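Local coordinates for protein protocadherin gamma-B3 (Homo sapiens, PDB 5K8R) that probably mediates calcium-dependent cell adhesion through its extracellular cadherin repeats, and may help set up and maintain specific neuronal connections in the brain, at residues Glu125-Pro130 and Ser136-Tyr141; Glu63-Cys66 and Thr71-Leu74; Asn359-Ile364 and Gly378-Glu383. One frame throughout, in Å; residues are numbered along the deposited sequence.

Interaction 1. Residues Glu125-Pro130 and Ser136-Tyr141; sequences ESAQDP and SLQQYY. With CA (calcium ion), chain B.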
loop_
_atom_site.group_PDB
_atom_site.type_symbol
_atom_site.label_atom_id
_atom_site.label_comp_id
_atom_site.label_asym_id
_atom_site.label_seq_id
_atom_site.Cartn_x
_atom_site.Cartn_y
_atom_site.Cartn_z
ATOM N N GLU A 125 3.147 17.393 19.238
ATOM C CA GLU A 125 3.561 18.788 19.256
ATOM C C GLU A 125 3.517 19.330 20.678
ATOM O O GLU A 125 2.520 19.165 21.388
ATOM C CB GLU A 125 2.667 19.624 18.343
ATOM C CG GLU A 125 2.992 21.105 18.375
ATOM C CD GLU A 125 2.326 21.876 17.256
ATOM O OE1 GLU A 125 1.288 21.407 16.741
ATOM O OE2 GLU A 125 2.847 22.947 16.887
ATOM N N SER A 126 4.604 19.970 21.094
ATOM C CA SER A 126 4.680 20.536 22.429
ATOM C C SER A 126 3.945 21.872 22.490
ATOM O O SER A 126 3.696 22.525 21.472
ATOM C CB SER A 126 6.139 20.714 22.853
ATOM O OG SER A 126 6.230 21.186 24.185
ATOM N N ALA A 127 3.589 22.271 23.706
ATOM C CA ALA A 127 2.931 23.549 23.913
ATOM C C ALA A 127 3.964 24.668 24.007
ATOM O O ALA A 127 5.126 24.452 24.362
ATOM C CB ALA A 127 2.072 23.516 25.177
ATOM N N GLN A 128 3.525 25.880 23.677
ATOM C CA GLN A 128 4.372 27.061 23.734
ATOM C C GLN A 128 3.853 28.024 24.791
ATOM O O GLN A 128 2.647 28.109 25.041
ATOM C CB GLN A 128 4.445 27.764 22.373
ATOM C CG GLN A 128 5.157 26.957 21.302
ATOM C CD GLN A 128 5.380 27.748 20.031
ATOM O OE1 GLN A 128 4.970 28.903 19.924
ATOM N NE2 GLN A 128 6.039 27.129 19.058
ATOM N N ASP A 129 4.780 28.752 25.408
ATOM C CA ASP A 129 4.460 29.670 26.491
ATOM C C ASP A 129 5.424 30.850 26.455
ATOM O O ASP A 129 6.638 30.665 26.621
ATOM C CB ASP A 129 4.532 28.947 27.838
ATOM C CG ASP A 129 3.799 29.683 28.942
ATOM O OD1 ASP A 129 3.969 30.914 29.066
ATOM O OD2 ASP A 129 3.048 29.024 29.690
ATOM N N PRO A 130 4.931 32.073 26.238
ATOM C CA PRO A 130 5.838 33.228 26.144
ATOM C C PRO A 130 6.485 33.614 27.463
ATOM O O PRO A 130 7.371 34.478 27.462
ATOM C CB PRO A 130 4.928 34.347 25.623
ATOM C CG PRO A 130 3.565 33.952 26.059
ATOM C CD PRO A 130 3.524 32.451 26.020
ATOM N N SER A 136 6.825 29.021 32.288
ATOM C CA SER A 136 6.680 28.381 30.990
ATOM C C SER A 136 7.009 26.896 31.013
ATOM O O SER A 136 6.823 26.223 29.994
ATOM C CB SER A 136 7.566 29.076 29.947
ATOM O OG SER A 136 8.933 29.000 30.308
ATOM N N LEU A 137 7.495 26.372 32.137
ATOM C CA LEU A 137 7.766 24.945 32.255
ATOM C C LEU A 137 6.448 24.182 32.244
ATOM O O LEU A 137 5.612 24.362 33.137
ATOM C CB LEU A 137 8.547 24.663 33.536
ATOM C CG LEU A 137 9.366 23.372 33.578
ATOM C CD1 LEU A 137 10.464 23.402 32.527
ATOM C CD2 LEU A 137 9.954 23.158 34.964
ATOM N N GLN A 138 6.260 23.336 31.239
ATOM C CA GLN A 138 4.975 22.700 30.992
ATOM C C GLN A 138 4.915 21.300 31.589
ATOM O O GLN A 138 5.931 20.632 31.794
ATOM C CB GLN A 138 4.684 22.637 29.490
ATOM C CG GLN A 138 4.641 23.994 28.811
ATOM C CD GLN A 138 3.649 24.939 29.461
ATOM O OE1 GLN A 138 2.567 24.531 29.883
ATOM N NE2 GLN A 138 4.018 26.210 29.551
ATOM N N GLN A 139 3.688 20.866 31.867
ATOM C CA GLN A 139 3.395 19.516 32.330
ATOM C C GLN A 139 2.224 19.002 31.508
ATOM O O GLN A 139 1.163 19.635 31.477
ATOM C CB GLN A 139 3.063 19.499 33.825
ATOM C CG GLN A 139 3.196 18.136 34.476
ATOM C CD GLN A 139 4.593 17.877 34.997
ATOM O OE1 GLN A 139 5.035 16.731 35.083
ATOM N NE2 GLN A 139 5.297 18.944 35.357
ATOM N N TYR A 140 2.416 17.870 30.839
ATOM C CA TYR A 140 1.436 17.351 29.896
ATOM C C TYR A 140 0.686 16.169 30.495
ATOM O O TYR A 140 1.272 15.331 31.186
ATOM C CB TYR A 140 2.111 16.939 28.587
ATOM C CG TYR A 140 2.781 18.091 27.876
ATOM C CD1 TYR A 140 2.067 18.901 27.002
ATOM C CD2 TYR A 140 4.123 18.377 28.086
ATOM C CE1 TYR A 140 2.675 19.960 26.353
ATOM C CE2 TYR A 140 4.738 19.434 27.443
ATOM C CZ TYR A 140 4.009 20.222 26.578
ATOM O OH TYR A 140 4.617 21.274 25.934
ATOM N N TYR A 141 -0.616 16.111 30.221
ATOM C CA TYR A 141 -1.479 15.042 30.700
ATOM C C TYR A 141 -2.390 14.595 29.569
ATOM O O TYR A 141 -2.997 15.430 28.892
ATOM C CB TYR A 141 -2.322 15.496 31.898
ATOM C CG TYR A 141 -1.520 16.012 33.070
ATOM C CD1 TYR A 141 -1.074 15.150 34.063
ATOM C CD2 TYR A 141 -1.217 17.362 33.188
ATOM C CE1 TYR A 141 -0.344 15.618 35.138
ATOM C CE2 TYR A 141 -0.487 17.839 34.260
ATOM C CZ TYR A 141 -0.053 16.963 35.233
ATOM O OH TYR A 141 0.672 17.430 36.303
HETATM CA CA CA B . 2.734 30.581 31.475
#
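D129 and Q138 show how a calcium ligand gains a second partner. Both carboxylate oxygens of D129 grip the calcium ion, OD2 at 2.4 Å and OD1 at 2.7 Å. N97, N99, D131, N135 and D186 complete the calcium shell. D129 OD2 also receives the amide of Q138, its NE2 lying 3.0 Å away on the anti side and 22° out of the carboxylate plane. The two side chains cross at about a right angle. Q138 turns its CG beside its own backbone N (chi1 -60°) and bends again at chi2, which brings NE2 to D129; there it also makes a weak bond of 2.8 Å to O of S136. With an alanine here the NE2 donor is gone, and D129 OD2 is likely to be held less firmly on this side, S136 O losing a weak partner too.

Farther along, the phenol of Y140 reaches A127 and S126. The A127 N-H comes in near the plane of the ring, N to OH 2.6 Å at 153°, and A127 CB packs 3.8 Å from Y140 CE1. S126 OG also bonds to Y140 OH, but the modelled 2.4 Å is too short to be taken literally. In the next shell A184 lies against A127, Q138 and Y140, while the S126 N donates to N253 of the second subunit.

D129 and D131 form the DXD motif of cadherin repeats, here part of the second repeat's contribution to the calcium-bound linker between the first two repeats.

Interaction 2. Residues Glu63-Cys66 and Thr71-Leu74; sequences EEIC and TCVL. With CA (calcium ion), chain D; CA (calcium ion), chain C.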
loop_
_atom_site.group_PDB
_atom_site.type_symbol
_atom_site.label_atom_id
_atom_site.label_comp_id
_atom_site.label_asym_id
_atom_site.label_seq_id
_atom_site.Cartn_x
_atom_site.Cartn_y
_atom_site.Cartn_z
ATOM N N GLU A 63 7.292 40.091 28.320
ATOM C CA GLU A 63 7.255 39.270 27.112
ATOM C C GLU A 63 7.589 40.092 25.874
ATOM O O GLU A 63 8.289 39.612 24.974
ATOM C CB GLU A 63 5.884 38.609 26.962
ATOM C CG GLU A 63 5.715 37.334 27.774
ATOM C CD GLU A 63 5.672 37.586 29.268
ATOM O OE1 GLU A 63 4.942 38.505 29.695
ATOM O OE2 GLU A 63 6.375 36.871 30.011
ATOM N N GLU A 64 7.103 41.331 25.810
ATOM C CA GLU A 64 7.374 42.173 24.651
ATOM C C GLU A 64 8.765 42.792 24.707
ATOM O O GLU A 64 9.350 43.090 23.659
ATOM C CB GLU A 64 6.310 43.267 24.543
ATOM C CG GLU A 64 6.371 44.075 23.258
ATOM C CD GLU A 64 5.283 45.127 23.182
ATOM O OE1 GLU A 64 4.539 45.285 24.172
ATOM O OE2 GLU A 64 5.172 45.794 22.132
ATOM N N ILE A 65 9.315 42.974 25.907
ATOM C CA ILE A 65 10.612 43.628 26.051
ATOM C C ILE A 65 11.750 42.633 25.867
ATOM O O ILE A 65 12.659 42.852 25.058
ATOM C CB ILE A 65 10.699 44.339 27.414
ATOM C CG1 ILE A 65 9.673 45.472 27.491
ATOM C CG2 ILE A 65 12.103 44.871 27.651
ATOM C CD1 ILE A 65 9.553 46.086 28.868
ATOM N N CYS A 66 11.728 41.526 26.615
ATOM C CA CYS A 66 12.823 40.566 26.581
ATOM C C CYS A 66 12.471 39.234 25.937
ATOM O O CYS A 66 13.384 38.475 25.599
ATOM C CB CYS A 66 13.350 40.302 28.001
ATOM S SG CYS A 66 14.121 41.733 28.798
ATOM N N THR A 71 16.835 36.530 31.624
ATOM C CA THR A 71 16.895 37.734 32.443
ATOM C C THR A 71 16.372 38.933 31.661
ATOM O O THR A 71 16.518 39.004 30.442
ATOM C CB THR A 71 18.332 38.025 32.915
ATOM O OG1 THR A 71 18.310 39.043 33.923
ATOM C CG2 THR A 71 19.192 38.490 31.749
ATOM N N CYS A 72 15.759 39.873 32.372
ATOM C CA CYS A 72 15.207 41.071 31.745
ATOM C C CYS A 72 15.669 42.284 32.540
ATOM O O CYS A 72 15.193 42.515 33.656
ATOM C CB CYS A 72 13.680 41.010 31.684
ATOM S SG CYS A 72 12.952 42.075 30.423
ATOM N N VAL A 73 16.590 43.055 31.969
ATOM C CA VAL A 73 17.141 44.237 32.619
ATOM C C VAL A 73 16.922 45.445 31.719
ATOM O O VAL A 73 17.125 45.372 30.501
ATOM C CB VAL A 73 18.638 44.062 32.952
ATOM C CG1 VAL A 73 18.814 43.034 34.060
ATOM C CG2 VAL A 73 19.423 43.650 31.714
ATOM N N LEU A 74 16.491 46.548 32.321
ATOM C CA LEU A 74 16.299 47.818 31.633
ATOM C C LEU A 74 17.323 48.809 32.167
ATOM O O LEU A 74 17.279 49.174 33.347
ATOM C CB LEU A 74 14.880 48.349 31.834
ATOM C CG LEU A 74 13.742 47.573 31.170
ATOM C CD1 LEU A 74 12.397 48.164 31.557
ATOM C CD2 LEU A 74 13.910 47.568 29.658
HETATM CA CA CA D . 4.977 36.822 31.966
HETATM CA CA CA C . 3.342 40.154 30.515
#
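T71 approaches C66 through its backbone, its carbonyl O lying 4.0 Å from C66 SG, while its side chain turns away toward L92 on strand 85-94. One residue on, C72 makes the covalent link: C72 SG and C66 SG are joined at 2.0 Å, with a C-S-S-C torsion of 87°, a relaxed, right-handed disulfide. The cysteines reach the bond differently. C72 swings SG anti to its backbone N (chi1 -158°), whereas C66 keeps its sulfur beside its own N (chi1 -65°), and the bridge spans the gap between the end of helix 62-65 and the start of strand 73-80. C72 SG also lies 4.0 Å from the CG2 methyl of I65. A backbone hydrogen bond to I93 also ties C72 to strand 85-94.

Five residues separate the cysteines, the spacing of the disulfide loop familiar from the first cadherin repeat of clustered protocadherins. The helix it fastens starts at the DRE calcium motif, of which E63 is the last member: E63 OE1 bridges two calcium ions, at 2.4 and 2.8 Å, and E63 OE2 holds the second of these as well. E9 and D98 are shared by both ions, while D131 reaches across from the next repeat.

V73 begins the strand proper and points its side chain away from the helix, onto L92. L74 then turns the tip of its chain back: its CD2 meets I65 CG2 at 3.8 Å, the two side chains crossing at about a right angle. I65 also touches F44 and I60, and L74 rests on I93, its backbone paired with V91.

Interaction 3. Residues Asn359-Ile364 and Gly378-Glu383; sequences NFPFKI and GALDRE. With NA (sodium ion), chain M.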
loop_
_atom_site.group_PDB
_atom_site.type_symbol
_atom_site.label_atom_id
_atom_site.label_comp_id
_atom_site.label_asym_id
_atom_site.label_seq_id
_atom_site.Cartn_x
_atom_site.Cartn_y
_atom_site.Cartn_z
ATOM N N ASN A 359 -47.345 -54.353 -43.365
ATOM C CA ASN A 359 -47.942 -55.664 -43.242
ATOM C C ASN A 359 -47.211 -56.574 -44.195
ATOM O O ASN A 359 -47.658 -56.876 -45.262
ATOM C CB ASN A 359 -49.439 -55.621 -43.509
ATOM C CG ASN A 359 -50.212 -54.878 -42.427
ATOM O OD1 ASN A 359 -50.363 -55.346 -41.302
ATOM N ND2 ASN A 359 -50.723 -53.722 -42.780
ATOM N N PHE A 360 -46.044 -56.986 -43.759
ATOM C CA PHE A 360 -45.131 -57.859 -44.477
ATOM C C PHE A 360 -45.216 -59.281 -43.946
ATOM O O PHE A 360 -45.675 -59.513 -42.824
ATOM C CB PHE A 360 -43.692 -57.349 -44.342
ATOM C CG PHE A 360 -43.515 -55.917 -44.749
ATOM C CD1 PHE A 360 -43.560 -55.550 -46.083
ATOM C CD2 PHE A 360 -43.293 -54.936 -43.796
ATOM C CE1 PHE A 360 -43.395 -54.231 -46.460
ATOM C CE2 PHE A 360 -43.126 -53.617 -44.165
ATOM C CZ PHE A 360 -43.178 -53.263 -45.498
ATOM N N PRO A 361 -44.778 -60.271 -44.733
ATOM C CA PRO A 361 -44.698 -61.642 -44.210
ATOM C C PRO A 361 -43.474 -61.854 -43.332
ATOM O O PRO A 361 -42.852 -62.921 -43.368
ATOM C CB PRO A 361 -44.634 -62.495 -45.482
ATOM C CG PRO A 361 -44.001 -61.600 -46.489
ATOM C CD PRO A 361 -44.497 -60.215 -46.179
ATOM N N PHE A 362 -43.117 -60.843 -42.543
ATOM C CA PHE A 362 -41.968 -60.895 -41.652
ATOM C C PHE A 362 -42.409 -60.499 -40.246
ATOM O O PHE A 362 -43.564 -60.128 -40.011
ATOM C CB PHE A 362 -40.837 -59.989 -42.154
ATOM C CG PHE A 362 -40.472 -60.216 -43.594
ATOM C CD1 PHE A 362 -39.869 -61.397 -43.994
ATOM C CD2 PHE A 362 -40.724 -59.243 -44.547
ATOM C CE1 PHE A 362 -39.532 -61.605 -45.319
ATOM C CE2 PHE A 362 -40.390 -59.446 -45.872
ATOM C CZ PHE A 362 -39.792 -60.628 -46.258
ATOM N N LYS A 363 -41.469 -60.567 -39.306
ATOM C CA LYS A 363 -41.759 -60.366 -37.893
ATOM C C LYS A 363 -40.462 -60.151 -37.129
ATOM O O LYS A 363 -39.503 -60.906 -37.307
ATOM C CB LYS A 363 -42.521 -61.568 -37.328
ATOM C CG LYS A 363 -42.756 -61.517 -35.829
ATOM C CD LYS A 363 -43.304 -62.841 -35.316
ATOM C CE LYS A 363 -42.327 -63.981 -35.568
ATOM N NZ LYS A 363 -42.811 -65.274 -35.009
ATOM N N ILE A 364 -40.424 -59.128 -36.281
ATOM C CA ILE A 364 -39.227 -58.821 -35.505
ATOM C C ILE A 364 -39.219 -59.666 -34.238
ATOM O O ILE A 364 -40.191 -59.675 -33.472
ATOM C CB ILE A 364 -39.161 -57.321 -35.175
ATOM C CG1 ILE A 364 -38.830 -56.515 -36.432
ATOM C CG2 ILE A 364 -38.131 -57.056 -34.085
ATOM C CD1 ILE A 364 -38.648 -55.035 -36.178
ATOM N N GLY A 378 -44.401 -65.596 -43.204
ATOM C CA GLY A 378 -45.421 -65.846 -44.170
ATOM C C GLY A 378 -44.956 -66.497 -45.416
ATOM O O GLY A 378 -43.836 -66.864 -45.507
ATOM N N ALA A 379 -45.843 -66.628 -46.383
ATOM C CA ALA A 379 -45.483 -67.270 -47.638
ATOM C C ALA A 379 -44.613 -66.345 -48.485
ATOM O O ALA A 379 -44.605 -65.123 -48.317
ATOM C CB ALA A 379 -46.737 -67.672 -48.414
ATOM N N LEU A 380 -43.872 -66.952 -49.412
ATOM C CA LEU A 380 -42.983 -66.220 -50.301
ATOM C C LEU A 380 -43.038 -66.822 -51.695
ATOM O O LEU A 380 -43.079 -68.044 -51.852
ATOM C CB LEU A 380 -41.536 -66.240 -49.791
ATOM C CG LEU A 380 -41.235 -65.463 -48.510
ATOM C CD1 LEU A 380 -39.788 -65.670 -48.099
ATOM C CD2 LEU A 380 -41.534 -63.986 -48.701
ATOM N N ASP A 381 -43.035 -65.952 -52.704
ATOM C CA ASP A 381 -43.000 -66.384 -54.098
ATOM C C ASP A 381 -42.503 -65.216 -54.933
ATOM O O ASP A 381 -43.125 -64.149 -54.932
ATOM C CB ASP A 381 -44.382 -66.843 -54.571
ATOM C CG ASP A 381 -44.333 -67.583 -55.899
ATOM O OD1 ASP A 381 -43.315 -67.475 -56.616
ATOM O OD2 ASP A 381 -45.318 -68.274 -56.229
ATOM N N ARG A 382 -41.402 -65.423 -55.649
ATOM C CA ARG A 382 -40.824 -64.384 -56.491
ATOM C C ARG A 382 -41.723 -64.013 -57.670
ATOM O O ARG A 382 -41.684 -62.878 -58.149
ATOM C CB ARG A 382 -39.446 -64.816 -57.000
ATOM C CG ARG A 382 -38.823 -63.850 -57.996
ATOM C CD ARG A 382 -37.466 -64.345 -58.470
ATOM N NE ARG A 382 -36.932 -63.525 -59.553
ATOM C CZ ARG A 382 -36.484 -62.284 -59.398
ATOM N NH1 ARG A 382 -36.016 -61.611 -60.440
ATOM N NH2 ARG A 382 -36.502 -61.714 -58.201
ATOM N N GLU A 383 -42.528 -64.962 -58.139
ATOM C CA GLU A 383 -43.415 -64.698 -59.267
ATOM C C GLU A 383 -44.526 -63.722 -58.896
ATOM O O GLU A 383 -45.040 -63.009 -59.765
ATOM C CB GLU A 383 -44.011 -66.009 -59.780
ATOM C CG GLU A 383 -44.597 -65.922 -61.180
ATOM C CD GLU A 383 -43.530 -65.882 -62.255
ATOM O OE1 GLU A 383 -42.453 -66.481 -62.048
ATOM O OE2 GLU A 383 -43.765 -65.248 -63.306
HETATM NA NA NA M . -42.024 -70.285 -51.764
#
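P361 and G378 bring the two segments together by apolar packing. P361 CB sits 3.7 Å from G378 CA, an approach that suits a glycine, since a CB there would point toward the proline and clash with its CB. P361 CG carries the contact on to L380, whose CD2 lies 4.1 Å away. With CG beside its backbone N (chi1 -68°) and chi2 near 180°, L380 brings CD2 to the proline, and the two side chains cross at about a right angle. The same P361 CG stands 4.2 Å above one face of F362, over the rim of the ring. Y388, edge-to-face with F362, touches P361 and L380 as well, and I326 lies against both F362 and L380.

Polar contacts are mostly backbone ones. P361 O comes to 3.1 Å from G378 N, and P361 pairs through its backbone with D377. Beyond the packed part, D381 OD1 accepts from E383 N at 3.0 Å, reached from 51° above the carboxylate plane, which makes an Asx turn. R382 N donates to E328.

One backbone atom meets a metal: L380 O binds a sodium ion at 2.5 Å, with E328 O as a second protein ligand. D381-R382-E383 is the DRE motif of the fourth cadherin repeat, which in the full-length protein would probably serve calcium at the junction to a fifth repeat; in this four-repeat fragment it lies toward the C-terminal end of a cadherin beta-sandwich.

All three contacts join a segment holding a metal ligand to another part of the same cadherin repeat, but by different means. Interactions 1 and 2 flank one junction, between the first and second repeats; they touch, P130 O lying 3.3 Å from E63 CG, and supply ligands to neighbouring calcium ions. Interaction 1 is partly buried and polar, resting on side-chain hydrogen bonds; interaction 2 lies at the surface and relies on a covalent bridge with a small apolar patch. Interaction 3, in the fourth repeat with its centre about 123 Å from that of interaction 1, is partly buried and mainly apolar, with a sodium ion bound by a backbone carbonyl just ahead of its DRE motif.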